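Local coordinates for rhusiopathiae surface protein B (Erysipelothrix rhusiopathiae, PDB 3V10) that probably binds collagen as a cell-wall-attached surface adhesin of the bacterium, this chain being its collagen-binding region, at residues A[164-169]-A[185-190]; A[181-186]-A[301-306]; A[192-197]-A[254-259]; A[201-206]-A[244-249]; A[215-220]-A[261-266]. All coordinates share one frame; numbering follows the deposited sequence.

Contact 1: residues A[164-169]-A[185-190]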
# COMPACT_ATOMS: atom_id res chain seq x y z
N PRO A 164 19.00 7.39 15.34
CA PRO A 164 20.42 7.03 15.42
C PRO A 164 20.82 6.03 14.33
O PRO A 164 22.00 5.76 14.13
CB PRO A 164 20.53 6.45 16.82
CG PRO A 164 19.24 5.70 16.94
CD PRO A 164 18.23 6.67 16.38
N ILE A 165 19.82 5.48 13.64
CA ILE A 165 20.07 4.50 12.58
C ILE A 165 20.64 5.20 11.35
O ILE A 165 19.99 6.06 10.76
CB ILE A 165 18.77 3.76 12.18
CG1 ILE A 165 18.17 3.07 13.40
CG2 ILE A 165 19.06 2.74 11.08
CD1 ILE A 165 19.13 2.12 14.10
N PHE A 166 21.85 4.81 10.96
CA PHE A 166 22.50 5.44 9.83
C PHE A 166 21.79 5.28 8.50
O PHE A 166 21.75 6.22 7.71
CB PHE A 166 23.93 4.92 9.68
CG PHE A 166 24.71 5.62 8.61
CD1 PHE A 166 24.67 5.16 7.29
CD2 PHE A 166 25.46 6.75 8.90
CE1 PHE A 166 25.37 5.83 6.29
CE2 PHE A 166 26.16 7.42 7.90
CZ PHE A 166 26.11 6.96 6.59
N TYR A 167 21.23 4.10 8.24
CA TYR A 167 20.54 3.89 6.97
C TYR A 167 19.40 2.90 7.03
O TYR A 167 19.52 1.83 7.63
CB TYR A 167 21.54 3.41 5.90
CG TYR A 167 20.87 2.97 4.59
CD1 TYR A 167 20.27 3.89 3.75
CD2 TYR A 167 20.82 1.62 4.24
CE1 TYR A 167 19.62 3.49 2.58
CE2 TYR A 167 20.18 1.20 3.07
CZ TYR A 167 19.57 2.15 2.25
OH TYR A 167 18.92 1.77 1.10
N TRP A 168 18.29 3.26 6.42
CA TRP A 168 17.15 2.36 6.34
C TRP A 168 16.28 2.82 5.18
O TRP A 168 16.30 3.99 4.80
CB TRP A 168 16.36 2.31 7.66
CG TRP A 168 15.42 3.45 7.87
CD1 TRP A 168 14.12 3.52 7.47
CD2 TRP A 168 15.70 4.67 8.56
NE1 TRP A 168 13.57 4.72 7.87
CE2 TRP A 168 14.52 5.44 8.54
CE3 TRP A 168 16.84 5.18 9.19
CZ2 TRP A 168 14.44 6.70 9.13
CZ3 TRP A 168 16.76 6.44 9.79
CH2 TRP A 168 15.57 7.19 9.75
N LYS A 169 15.54 1.88 4.62
CA LYS A 169 14.67 2.17 3.49
C LYS A 169 13.23 1.79 3.83
O LYS A 169 12.99 0.86 4.59
CB LYS A 169 15.14 1.40 2.27
CG LYS A 169 15.09 -0.10 2.44
CD LYS A 169 13.89 -0.66 1.72
CE LYS A 169 14.12 -0.70 0.22
NZ LYS A 169 14.46 0.62 -0.34
N LEU A 185 14.92 6.33 0.76
CA LEU A 185 16.23 5.83 1.17
C LEU A 185 16.73 6.89 2.16
O LEU A 185 17.04 8.01 1.77
CB LEU A 185 17.20 5.74 -0.02
CG LEU A 185 16.77 4.94 -1.26
CD1 LEU A 185 17.95 4.85 -2.23
CD2 LEU A 185 16.30 3.55 -0.86
N ASN A 186 16.77 6.54 3.44
CA ASN A 186 17.21 7.49 4.47
C ASN A 186 18.68 7.30 4.78
O ASN A 186 19.05 6.39 5.52
CB ASN A 186 16.35 7.27 5.72
CG ASN A 186 14.87 7.32 5.41
OD1 ASN A 186 14.29 8.40 5.28
ND2 ASN A 186 14.26 6.15 5.26
N ILE A 187 19.51 8.18 4.24
CA ILE A 187 20.96 8.10 4.40
C ILE A 187 21.55 9.09 5.39
O ILE A 187 21.40 10.31 5.25
CB ILE A 187 21.67 8.29 3.05
CG1 ILE A 187 21.03 7.36 2.01
CG2 ILE A 187 23.16 8.00 3.19
CD1 ILE A 187 21.52 7.59 0.59
N ASN A 188 22.23 8.55 6.39
CA ASN A 188 22.87 9.34 7.42
C ASN A 188 21.93 10.23 8.23
O ASN A 188 22.11 11.45 8.30
CB ASN A 188 23.99 10.20 6.82
CG ASN A 188 24.97 10.67 7.87
OD1 ASN A 188 24.84 10.32 9.04
ND2 ASN A 188 25.96 11.45 7.46
N SER A 189 20.92 9.61 8.85
CA SER A 189 19.99 10.34 9.69
C SER A 189 20.74 10.92 10.89
O SER A 189 20.47 12.05 11.31
CB SER A 189 18.87 9.42 10.20
OG SER A 189 17.93 9.12 9.19
N PRO A 190 21.69 10.16 11.47
CA PRO A 190 22.46 10.63 12.63
C PRO A 190 23.34 11.84 12.34
O PRO A 190 23.79 12.52 13.27
CB PRO A 190 23.31 9.41 13.00
CG PRO A 190 22.48 8.26 12.53
CD PRO A 190 21.99 8.75 11.19
O HOH W 1 19.25 7.27 8.14

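Contact 2: residues A[181-186]-A[301-306]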
# COMPACT_ATOMS: atom_id res chain seq x y z
N MET A 181 3.99 3.02 -6.32
CA MET A 181 4.48 2.88 -4.95
C MET A 181 5.54 3.95 -4.70
O MET A 181 6.27 4.32 -5.62
CB MET A 181 5.09 1.49 -4.74
CG MET A 181 4.06 0.37 -4.73
SD MET A 181 4.69 -1.30 -5.04
CE MET A 181 4.67 -1.28 -6.84
N ASN A 182 5.62 4.45 -3.47
CA ASN A 182 6.59 5.48 -3.14
C ASN A 182 7.66 4.89 -2.24
O ASN A 182 7.36 4.08 -1.36
CB ASN A 182 5.91 6.65 -2.42
CG ASN A 182 4.75 7.21 -3.22
OD1 ASN A 182 4.90 7.54 -4.39
ND2 ASN A 182 3.59 7.32 -2.58
N TRP A 183 8.91 5.29 -2.45
CA TRP A 183 10.02 4.77 -1.66
C TRP A 183 10.92 5.83 -1.07
O TRP A 183 11.03 6.94 -1.60
CB TRP A 183 10.84 3.80 -2.50
CG TRP A 183 10.01 2.76 -3.19
CD1 TRP A 183 9.32 2.92 -4.35
CD2 TRP A 183 9.74 1.44 -2.73
NE1 TRP A 183 8.63 1.77 -4.65
CE2 TRP A 183 8.86 0.84 -3.67
CE3 TRP A 183 10.14 0.69 -1.61
CZ2 TRP A 183 8.38 -0.46 -3.53
CZ3 TRP A 183 9.66 -0.61 -1.48
CH2 TRP A 183 8.79 -1.17 -2.42
N TRP A 184 11.58 5.48 0.03
CA TRP A 184 12.49 6.39 0.75
C TRP A 184 13.80 5.72 1.14
O TRP A 184 13.78 4.67 1.78
CB TRP A 184 11.84 6.87 2.05
CG TRP A 184 10.69 7.80 1.91
CD1 TRP A 184 10.73 9.16 2.00
CD2 TRP A 184 9.33 7.45 1.66
NE1 TRP A 184 9.47 9.68 1.82
CE2 TRP A 184 8.59 8.65 1.61
CE3 TRP A 184 8.66 6.23 1.47
CZ2 TRP A 184 7.21 8.68 1.37
CZ3 TRP A 184 7.28 6.26 1.24
CH2 TRP A 184 6.58 7.48 1.19
N LEU A 185 14.92 6.33 0.76
CA LEU A 185 16.23 5.83 1.17
C LEU A 185 16.73 6.89 2.16
O LEU A 185 17.04 8.01 1.77
CB LEU A 185 17.20 5.74 -0.02
CG LEU A 185 16.77 4.94 -1.26
CD1 LEU A 185 17.95 4.85 -2.23
CD2 LEU A 185 16.30 3.55 -0.86
N ASN A 186 16.77 6.54 3.44
CA ASN A 186 17.21 7.49 4.47
C ASN A 186 18.68 7.30 4.78
O ASN A 186 19.05 6.39 5.52
CB ASN A 186 16.35 7.27 5.72
CG ASN A 186 14.87 7.32 5.41
OD1 ASN A 186 14.29 8.40 5.28
ND2 ASN A 186 14.26 6.15 5.26
N THR A 301 17.72 -2.44 5.34
CA THR A 301 18.02 -2.19 3.92
C THR A 301 17.05 -2.74 2.89
O THR A 301 17.08 -2.32 1.73
CB THR A 301 19.42 -2.71 3.57
OG1 THR A 301 19.40 -4.15 3.54
CG2 THR A 301 20.43 -2.25 4.62
N ASP A 302 16.20 -3.68 3.30
CA ASP A 302 15.23 -4.29 2.38
C ASP A 302 13.81 -4.11 2.89
O ASP A 302 13.57 -4.10 4.09
CB ASP A 302 15.45 -5.80 2.25
CG ASP A 302 16.85 -6.18 1.84
OD1 ASP A 302 17.64 -5.30 1.45
OD2 ASP A 302 17.15 -7.40 1.91
N THR A 303 12.86 -3.99 1.97
CA THR A 303 11.47 -3.87 2.37
C THR A 303 10.55 -4.25 1.21
O THR A 303 11.01 -4.65 0.14
CB THR A 303 11.15 -2.45 2.87
OG1 THR A 303 9.93 -2.48 3.63
CG2 THR A 303 10.97 -1.49 1.71
N SER A 304 9.25 -4.16 1.43
CA SER A 304 8.31 -4.52 0.39
C SER A 304 6.94 -3.95 0.67
O SER A 304 6.65 -3.51 1.79
CB SER A 304 8.21 -6.04 0.27
OG SER A 304 7.67 -6.60 1.45
N VAL A 305 6.11 -3.95 -0.36
CA VAL A 305 4.74 -3.46 -0.25
C VAL A 305 3.83 -4.60 -0.67
O VAL A 305 4.00 -5.19 -1.74
CB VAL A 305 4.50 -2.24 -1.19
CG1 VAL A 305 3.07 -1.73 -1.03
CG2 VAL A 305 5.49 -1.13 -0.86
N VAL A 306 2.87 -4.94 0.19
CA VAL A 306 1.94 -6.00 -0.12
C VAL A 306 1.05 -5.51 -1.25
O VAL A 306 0.69 -4.34 -1.30
CB VAL A 306 1.07 -6.36 1.11
CG1 VAL A 306 0.03 -7.40 0.73
CG2 VAL A 306 1.96 -6.91 2.22

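Contact 3: residues A[192-197]-A[254-259]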
# COMPACT_ATOMS: atom_id res chain seq x y z
N GLU A 192 26.32 11.72 10.78
CA GLU A 192 27.66 11.31 11.13
C GLU A 192 28.76 11.91 10.25
O GLU A 192 28.53 12.31 9.11
CB GLU A 192 27.75 9.78 11.09
CG GLU A 192 27.23 8.99 12.27
CD GLU A 192 27.68 7.53 12.16
OE1 GLU A 192 28.76 7.27 11.59
OE2 GLU A 192 26.97 6.64 12.65
N ALA A 193 29.96 11.98 10.81
CA ALA A 193 31.12 12.48 10.10
C ALA A 193 31.76 11.20 9.59
O ALA A 193 32.74 10.71 10.15
CB ALA A 193 32.05 13.20 11.07
N VAL A 194 31.18 10.62 8.54
CA VAL A 194 31.68 9.37 7.97
C VAL A 194 33.13 9.51 7.52
O VAL A 194 33.56 10.58 7.09
CB VAL A 194 30.83 8.91 6.76
CG1 VAL A 194 29.42 8.58 7.23
CG2 VAL A 194 30.80 9.99 5.68
N GLN A 195 33.88 8.42 7.62
CA GLN A 195 35.28 8.45 7.25
C GLN A 195 35.62 7.96 5.84
O GLN A 195 36.78 7.65 5.55
CB GLN A 195 36.10 7.67 8.29
CG GLN A 195 36.01 8.24 9.69
CD GLN A 195 36.46 9.68 9.78
OE1 GLN A 195 37.57 10.02 9.36
NE2 GLN A 195 35.60 10.54 10.32
N SER A 196 34.62 7.87 4.97
CA SER A 196 34.83 7.44 3.59
C SER A 196 33.60 7.81 2.79
O SER A 196 32.62 8.30 3.34
CB SER A 196 35.06 5.93 3.51
OG SER A 196 33.83 5.22 3.56
N ASP A 197 33.64 7.57 1.48
CA ASP A 197 32.49 7.86 0.64
C ASP A 197 31.39 6.88 1.05
O ASP A 197 31.68 5.84 1.67
CB ASP A 197 32.81 7.66 -0.85
CG ASP A 197 33.97 8.52 -1.33
OD1 ASP A 197 34.18 9.63 -0.81
OD2 ASP A 197 34.66 8.08 -2.27
N GLU A 254 33.28 14.13 1.97
CA GLU A 254 33.05 15.53 2.37
C GLU A 254 31.60 16.00 2.22
O GLU A 254 31.16 16.89 2.93
CB GLU A 254 33.95 16.55 1.59
CG GLU A 254 35.16 16.02 0.78
CD GLU A 254 36.22 15.36 1.64
OE1 GLU A 254 36.17 15.53 2.88
OE2 GLU A 254 37.11 14.65 1.11
N LYS A 255 30.88 15.42 1.27
CA LYS A 255 29.49 15.78 1.04
C LYS A 255 28.53 15.05 1.98
O LYS A 255 27.48 15.57 2.34
CB LYS A 255 29.11 15.52 -0.42
CG LYS A 255 29.80 16.44 -1.41
CD LYS A 255 29.54 17.92 -1.09
CE LYS A 255 30.13 18.83 -2.17
NZ LYS A 255 31.59 18.61 -2.34
N ALA A 256 28.91 13.85 2.38
CA ALA A 256 28.09 13.04 3.27
C ALA A 256 28.21 13.50 4.71
O ALA A 256 27.28 13.37 5.50
CB ALA A 256 28.49 11.57 3.16
N ALA A 257 29.36 14.07 5.04
CA ALA A 257 29.64 14.56 6.40
C ALA A 257 28.52 15.38 7.03
O ALA A 257 28.09 16.40 6.48
CB ALA A 257 30.93 15.36 6.41
N LYS A 258 28.07 14.93 8.20
CA LYS A 258 27.04 15.59 8.98
C LYS A 258 25.81 16.03 8.19
O LYS A 258 25.15 17.01 8.53
CB LYS A 258 27.67 16.80 9.69
CG LYS A 258 28.93 16.43 10.46
CD LYS A 258 29.63 17.64 11.05
CE LYS A 258 30.90 17.22 11.79
NZ LYS A 258 31.62 18.38 12.40
N THR A 259 25.48 15.28 7.14
CA THR A 259 24.34 15.62 6.31
C THR A 259 23.44 14.41 6.07
O THR A 259 23.91 13.32 5.78
CB THR A 259 24.81 16.17 4.95
OG1 THR A 259 25.61 17.34 5.16
CG2 THR A 259 23.62 16.52 4.07

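Contact 4: residues A[201-206]-A[244-249]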
# COMPACT_ATOMS: atom_id res chain seq x y z
N ILE A 201 23.56 0.51 -3.15
CA ILE A 201 23.15 -0.13 -4.39
C ILE A 201 21.76 -0.69 -4.11
O ILE A 201 21.59 -1.60 -3.30
CB ILE A 201 24.10 -1.26 -4.82
CG1 ILE A 201 25.50 -0.69 -5.08
CG2 ILE A 201 23.58 -1.92 -6.10
CD1 ILE A 201 26.51 -1.72 -5.55
N ASP A 202 20.77 -0.10 -4.76
CA ASP A 202 19.38 -0.50 -4.58
C ASP A 202 18.88 -1.30 -5.77
O ASP A 202 18.97 -0.85 -6.91
CB ASP A 202 18.51 0.75 -4.39
CG ASP A 202 17.06 0.41 -4.11
OD1 ASP A 202 16.47 -0.38 -4.87
OD2 ASP A 202 16.51 0.94 -3.12
N THR A 203 18.36 -2.49 -5.49
CA THR A 203 17.84 -3.34 -6.56
C THR A 203 16.34 -3.49 -6.42
O THR A 203 15.85 -4.14 -5.49
CB THR A 203 18.48 -4.73 -6.53
OG1 THR A 203 19.89 -4.63 -6.78
CG2 THR A 203 17.86 -5.60 -7.62
N ILE A 204 15.59 -2.88 -7.33
CA ILE A 204 14.14 -2.96 -7.30
C ILE A 204 13.74 -4.37 -7.71
O ILE A 204 14.22 -4.89 -8.72
CB ILE A 204 13.51 -1.93 -8.26
CG1 ILE A 204 13.88 -0.52 -7.80
CG2 ILE A 204 11.99 -2.11 -8.31
CD1 ILE A 204 13.62 0.55 -8.84
N GLY A 205 12.87 -4.98 -6.91
CA GLY A 205 12.44 -6.34 -7.18
C GLY A 205 11.61 -6.58 -8.43
O GLY A 205 11.32 -5.66 -9.19
N GLU A 206 11.23 -7.83 -8.64
CA GLU A 206 10.43 -8.20 -9.80
C GLU A 206 9.00 -7.68 -9.67
O GLU A 206 8.51 -7.46 -8.56
CB GLU A 206 10.42 -9.72 -9.97
CG GLU A 206 10.49 -10.47 -8.65
CD GLU A 206 9.96 -11.89 -8.73
OE1 GLU A 206 9.12 -12.16 -9.62
OE2 GLU A 206 10.36 -12.74 -7.91
N GLY A 244 18.33 -0.18 -15.45
CA GLY A 244 17.35 -1.23 -15.28
C GLY A 244 16.71 -1.12 -13.91
O GLY A 244 16.17 -0.07 -13.55
N GLN A 245 16.81 -2.19 -13.14
CA GLN A 245 16.24 -2.26 -11.80
C GLN A 245 17.21 -1.76 -10.73
O GLN A 245 16.86 -1.71 -9.55
CB GLN A 245 15.87 -3.70 -11.47
CG GLN A 245 14.84 -4.34 -12.39
CD GLN A 245 13.49 -3.65 -12.32
OE1 GLN A 245 13.19 -2.76 -13.11
NE2 GLN A 245 12.67 -4.05 -11.35
N VAL A 246 18.42 -1.37 -11.13
CA VAL A 246 19.42 -0.93 -10.17
C VAL A 246 19.61 0.58 -10.06
O VAL A 246 20.00 1.23 -11.02
CB VAL A 246 20.79 -1.57 -10.48
CG1 VAL A 246 21.77 -1.24 -9.36
CG2 VAL A 246 20.65 -3.09 -10.65
N LEU A 247 19.35 1.11 -8.87
CA LEU A 247 19.51 2.54 -8.59
C LEU A 247 20.67 2.63 -7.60
O LEU A 247 20.64 2.04 -6.52
CB LEU A 247 18.23 3.11 -7.99
CG LEU A 247 18.17 4.62 -7.70
CD1 LEU A 247 16.71 5.06 -7.57
CD2 LEU A 247 18.95 4.92 -6.43
N THR A 248 21.71 3.36 -8.00
CA THR A 248 22.90 3.50 -7.16
C THR A 248 23.09 4.94 -6.71
O THR A 248 22.94 5.87 -7.50
CB THR A 248 24.16 3.05 -7.93
OG1 THR A 248 23.96 1.72 -8.42
CG2 THR A 248 25.40 3.09 -7.03
N VAL A 249 23.40 5.11 -5.43
CA VAL A 249 23.62 6.42 -4.86
C VAL A 249 25.03 6.43 -4.30
O VAL A 249 25.39 5.59 -3.47
CB VAL A 249 22.63 6.72 -3.70
CG1 VAL A 249 22.89 8.11 -3.13
CG2 VAL A 249 21.20 6.61 -4.21

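Contact 5: residues A[215-220]-A[261-266]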
# COMPACT_ATOMS: atom_id res chain seq x y z
N ILE A 215 12.88 10.64 -9.26
CA ILE A 215 13.86 10.73 -8.18
C ILE A 215 14.13 12.14 -7.69
O ILE A 215 14.49 13.01 -8.47
CB ILE A 215 15.21 10.13 -8.61
CG1 ILE A 215 15.01 8.67 -9.02
CG2 ILE A 215 16.21 10.22 -7.46
CD1 ILE A 215 16.27 8.03 -9.59
N MET A 216 13.96 12.35 -6.38
CA MET A 216 14.21 13.65 -5.78
C MET A 216 15.04 13.39 -4.52
O MET A 216 15.12 12.25 -4.06
CB MET A 216 12.90 14.34 -5.42
CG MET A 216 11.97 14.60 -6.62
SD MET A 216 12.56 15.86 -7.77
CE MET A 216 12.75 14.96 -9.25
N VAL A 217 15.66 14.42 -3.96
CA VAL A 217 16.48 14.22 -2.76
C VAL A 217 16.31 15.34 -1.74
O VAL A 217 16.33 16.51 -2.10
CB VAL A 217 17.98 14.16 -3.12
CG1 VAL A 217 18.79 13.79 -1.90
CG2 VAL A 217 18.22 13.18 -4.25
N ASP A 218 16.12 14.97 -0.48
CA ASP A 218 16.03 15.96 0.58
C ASP A 218 17.43 16.01 1.17
O ASP A 218 18.03 14.96 1.45
CB ASP A 218 15.02 15.55 1.65
CG ASP A 218 13.60 15.59 1.14
OD1 ASP A 218 13.19 16.65 0.62
OD2 ASP A 218 12.89 14.57 1.27
N VAL A 219 17.97 17.21 1.33
CA VAL A 219 19.31 17.38 1.88
C VAL A 219 19.23 18.27 3.11
O VAL A 219 18.90 19.45 3.01
CB VAL A 219 20.25 18.05 0.85
CG1 VAL A 219 21.66 18.15 1.40
CG2 VAL A 219 20.23 17.25 -0.44
N GLU A 220 19.51 17.68 4.27
CA GLU A 220 19.45 18.43 5.52
C GLU A 220 20.80 18.47 6.24
O GLU A 220 21.43 17.44 6.46
CB GLU A 220 18.40 17.82 6.45
CG GLU A 220 18.24 18.57 7.76
CD GLU A 220 17.23 17.93 8.68
OE1 GLU A 220 17.48 16.78 9.12
OE2 GLU A 220 16.20 18.57 8.96
N PHE A 261 20.63 12.60 3.83
CA PHE A 261 20.12 12.58 2.46
C PHE A 261 18.95 11.63 2.39
O PHE A 261 19.08 10.45 2.70
CB PHE A 261 21.21 12.12 1.49
CG PHE A 261 22.39 13.04 1.41
CD1 PHE A 261 22.38 14.13 0.55
CD2 PHE A 261 23.50 12.82 2.21
CE1 PHE A 261 23.47 14.99 0.48
CE2 PHE A 261 24.60 13.68 2.15
CZ PHE A 261 24.58 14.77 1.28
N THR A 262 17.80 12.15 1.98
CA THR A 262 16.61 11.33 1.85
C THR A 262 16.29 11.24 0.37
O THR A 262 15.75 12.18 -0.22
CB THR A 262 15.41 11.95 2.59
OG1 THR A 262 15.76 12.19 3.96
CG2 THR A 262 14.22 11.00 2.55
N VAL A 263 16.66 10.12 -0.24
CA VAL A 263 16.40 9.89 -1.65
C VAL A 263 15.02 9.26 -1.80
O VAL A 263 14.74 8.21 -1.22
CB VAL A 263 17.45 8.93 -2.27
CG1 VAL A 263 17.14 8.67 -3.73
CG2 VAL A 263 18.85 9.52 -2.13
N THR A 264 14.15 9.90 -2.58
CA THR A 264 12.81 9.38 -2.80
C THR A 264 12.59 9.09 -4.28
O THR A 264 13.21 9.71 -5.14
CB THR A 264 11.72 10.36 -2.31
OG1 THR A 264 11.85 11.61 -3.00
CG2 THR A 264 11.87 10.61 -0.81
N TYR A 265 11.73 8.13 -4.56
CA TYR A 265 11.41 7.77 -5.94
C TYR A 265 10.17 6.90 -5.96
O TYR A 265 9.72 6.42 -4.92
CB TYR A 265 12.58 7.02 -6.60
CG TYR A 265 12.92 5.69 -5.97
CD1 TYR A 265 13.77 5.61 -4.87
CD2 TYR A 265 12.39 4.50 -6.47
CE1 TYR A 265 14.09 4.39 -4.28
CE2 TYR A 265 12.70 3.26 -5.89
CZ TYR A 265 13.55 3.22 -4.79
OH TYR A 265 13.86 2.02 -4.21
N ASP A 266 9.62 6.71 -7.15
CA ASP A 266 8.42 5.90 -7.30
C ASP A 266 8.69 4.71 -8.21
O ASP A 266 9.59 4.73 -9.05
CB ASP A 266 7.28 6.70 -7.95
CG ASP A 266 6.98 8.00 -7.22
OD1 ASP A 266 7.29 8.10 -6.02
OD2 ASP A 266 6.41 8.91 -7.86
O HOH W 2 16.99 14.53 4.57
O HOH W 3 13.43 13.25 -1.14

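Contact 1: residues A[164-169]-A[185-190]
Pro164 rests its carbonyl oxygen on the ring of Pro190, with O and CG 3.0 Å apart, and Ile165 O approaches CD of the same ring. Ile165 O is also reached by a water lodged between the two segments, which accepts the N-H of Ser189 and lies beside Asn186 O and Ser189 OG, so not all of these can receive a proton from it.
Asn188 N donates to Phe166 O at 2.7 Å. The Phe166 ring lies with one face over the backbone of that residue, Asn188 CA standing 4.0 Å from the ring centroid as a CH-pi contact. The carboxamide of Asn188 is tilted 28° from the ring, and its OD1 bonds to Glu192 N.
From Tyr167 onward the pairing is regular, the antiparallel hairpin of strands 167-173 and 180-187 at the edge of a five-stranded sheet. Tyr167 runs side by side with Ile187, CD1 to CG1 4.0 Å, and its OH bonds to Ser281 OG. Trp168 O is gripped twice by Asn186, by N at 2.9 Å and by ND2 at 3.0 Å, the latter coming from above the carbonyl plane. With chi1 at 80°, CG sits between the backbone N and carbonyl carbon, and the indole stacks on the amide, planes 25° apart; Asn186 CB is 3.8 Å from the six-membered ring centroid. Lys169 curls alongside Leu185, NZ 3.5 Å from CD2, towards a long, weak ion pair with Asp202.

Contact 2: residues A[181-186]-A[301-306]
The indole NE1 of Trp183 is tied to Thr267 OG1 by a hydrogen bond, and the opposite, six-membered end of the ring is left to meet Thr303 and Val305. This bond lies within the sheet of Trp183 and probably helps to fix the rotation of the ring, which also stacks on Tyr265. No hydrogen bond passes between segments 181-186 and 301-306 themselves; carbon and sulfur do the touching.
Thr303 presents CG2 at the rim of the indole, in the plane of the ring and 3.6 Å from CZ3. Its chi1 of -162° sets OG1 anti to the backbone N, which leaves the methyl between the backbone N and the carbonyl carbon, directed at the tryptophan. Next comes Val305, whose CG2 lies 3.7 Å from Trp183 CH2 and 4.0 Å from CZ2, the two side chains crossing at a slant. The backbone passes close as well, Ser304 CA lying near the ring plane at the edge. Further along, Met181 and Val305 pass one another pointing opposite ways, SD 4.0 Å from Val305 CB.
The two strands run nearly antiparallel, at 161°, but their axes are 9.2 Å apart, about twice the spacing of paired neighbours. Strand 180-187 belongs to the five-stranded sheet and strand 303-306 to the six-stranded one, a face-to-face meeting characteristic of the core of an immunoglobulin-like beta sandwich.

Contact 3: residues A[192-197]-A[254-259]
An inverse gamma turn centred on Ala193, in the loop between strands 180-187 and 198-204, meets the end of the short helix 253-256 and the turn after it. The key atom is Glu192 O. It accepts the backbone N-H of Lys258, with N and O 2.8 Å apart, a fairly straight bond (158° at the hydrogen) whose donor stands well above the carbonyl plane. The same oxygen takes the weak turn-closing bond from Val194 N at 3.2 Å, so one carbonyl both closes the turn and joins the two loops.
Beside this bond the packing is aliphatic. Val194 reaches the helix end with CG2, which lies 3.8 Å from Ala256 CB; chi1 of -64° turns CG1 anti to the carbonyl carbon and leaves CG2 for the alanine. On the more exposed side Ala193 CB lies 4.2 Å from CE of the extended Lys258 chain. Each loop is also braced internally: Gln195 NE2 bonds to Ala193 O at 2.9 Å, and Thr259 OG1 to Ala257 O at 3.0 Å. Asn188 ND2 bonds weakly to Ala256 O.
Both loops cross from one sheet to the other, and their meeting is that of two neighbouring inter-sheet connections at one end of a beta sandwich.

Contact 4: residues A[201-206]-A[244-249]
Ile201 and Thr248, Asp202 and Leu247, and Thr203 and Val246 are paired across two antiparallel strands whose axes come within 4.7 Å. Asp202 and Leu247 form the hydrogen-bonded pair, each N reaching the other's carbonyl O at 2.8 Å, and Ile204 N adds a further bond to Gln245 O. The pair forms part of the six-stranded sheet of the immunoglobulin-like (DEv-IgG) domain, strand 198-204 having strand 276-286 on its other side.
On the face bearing Ile201, Thr203, Val246 and Thr248, the side chains of Ile201 and Val246 cross at a slant, CG2 to CG1 3.8 Å. The other face looks into the sandwich. There Asp202 CB and Leu247 CB lie 4.3 Å apart. Beyond them the side chains part: Leu247 goes to Ile215 and Tyr265 of the facing sheet, while the buried carboxylate oxygen Asp202 OD2 accepts from Asn279 ND2.
Where strand 198-204 ends, Gln245 lies across Ile204 at about a right angle, its NE2 3.7 Å from Ile204 CG2. Its chain bends at chi2, -64°, which places CD, and the amide beyond it serves the end of strand 198-204 and the start of strand 208-221: NE2 gives a weak bond to Ile204 O at 3.2 Å and a firmer one to His208 O.

Contact 5: residues A[215-220]-A[261-266]
Val219 and Phe261 lie side by side and point the same way, both valine methyls near the CD1 and CE1 atoms of the ring: CG1 is 3.8 Å from CE1 and CG2 is 3.9 Å from CD1. Val217 CG1 comes to the edge of the same ring, near its plane. At the other end of this buried face Ile215 lies alongside two partners, pointing the same way, and sends CG1 to Tyr265 CB at 3.8 Å and CG2 to Val263 CG1 at 4.1 Å. The tyrosine OH bonds to Asp202 OD2.
On the opposite, more polar face Asp218 and Thr262 cross obliquely, with their CB atoms 3.7 Å apart. A water bridges this face: it donates to Thr262 O at 2.7 Å, shares a hydrogen bond with Thr264 OG1, and bonds weakly to Asp218 OD2. The other carboxylate oxygen, OD1, is bonded to His227 ND1.
Between the two faces the backbones run antiparallel, Met216 with Thr264 and Asp218 with Thr262 forming reciprocal backbone bonds; Thr264 N to Met216 O is nearly straight, 171° at the hydrogen. Strand 260-269 is central in the five-stranded sheet, with strand 180-187 along its other edge, while strand 208-221 pairs outward with strand 224-229, and the buried side chains of Ile215, Phe261 and Tyr265 meet strand 246-251 of the facing sheet.

Four of the five contacts build one beta sandwich, and the fifth lies at its end. Contacts 1 and 5, with centres 12 Å apart, share the five-stranded sheet, where strand 180-187 of contact 1 is bonded to strand 260-269 of contact 5. Contact 4 is in the six-stranded sheet, its centre about 15 Å from that of contact 5, and contact 2 spans the two layers. Contact 3 joins loops between sheets; its centre and that of contact 2 are about 24 Å apart. Contact 2 opens on the strand where contact 1 closes, and its loop encloses contacts 3, 4 and 5, contact 4 nested in contact 3 and both crossing contact 5. Sequence-distant strands are thus interleaved in the collagen-binding domain.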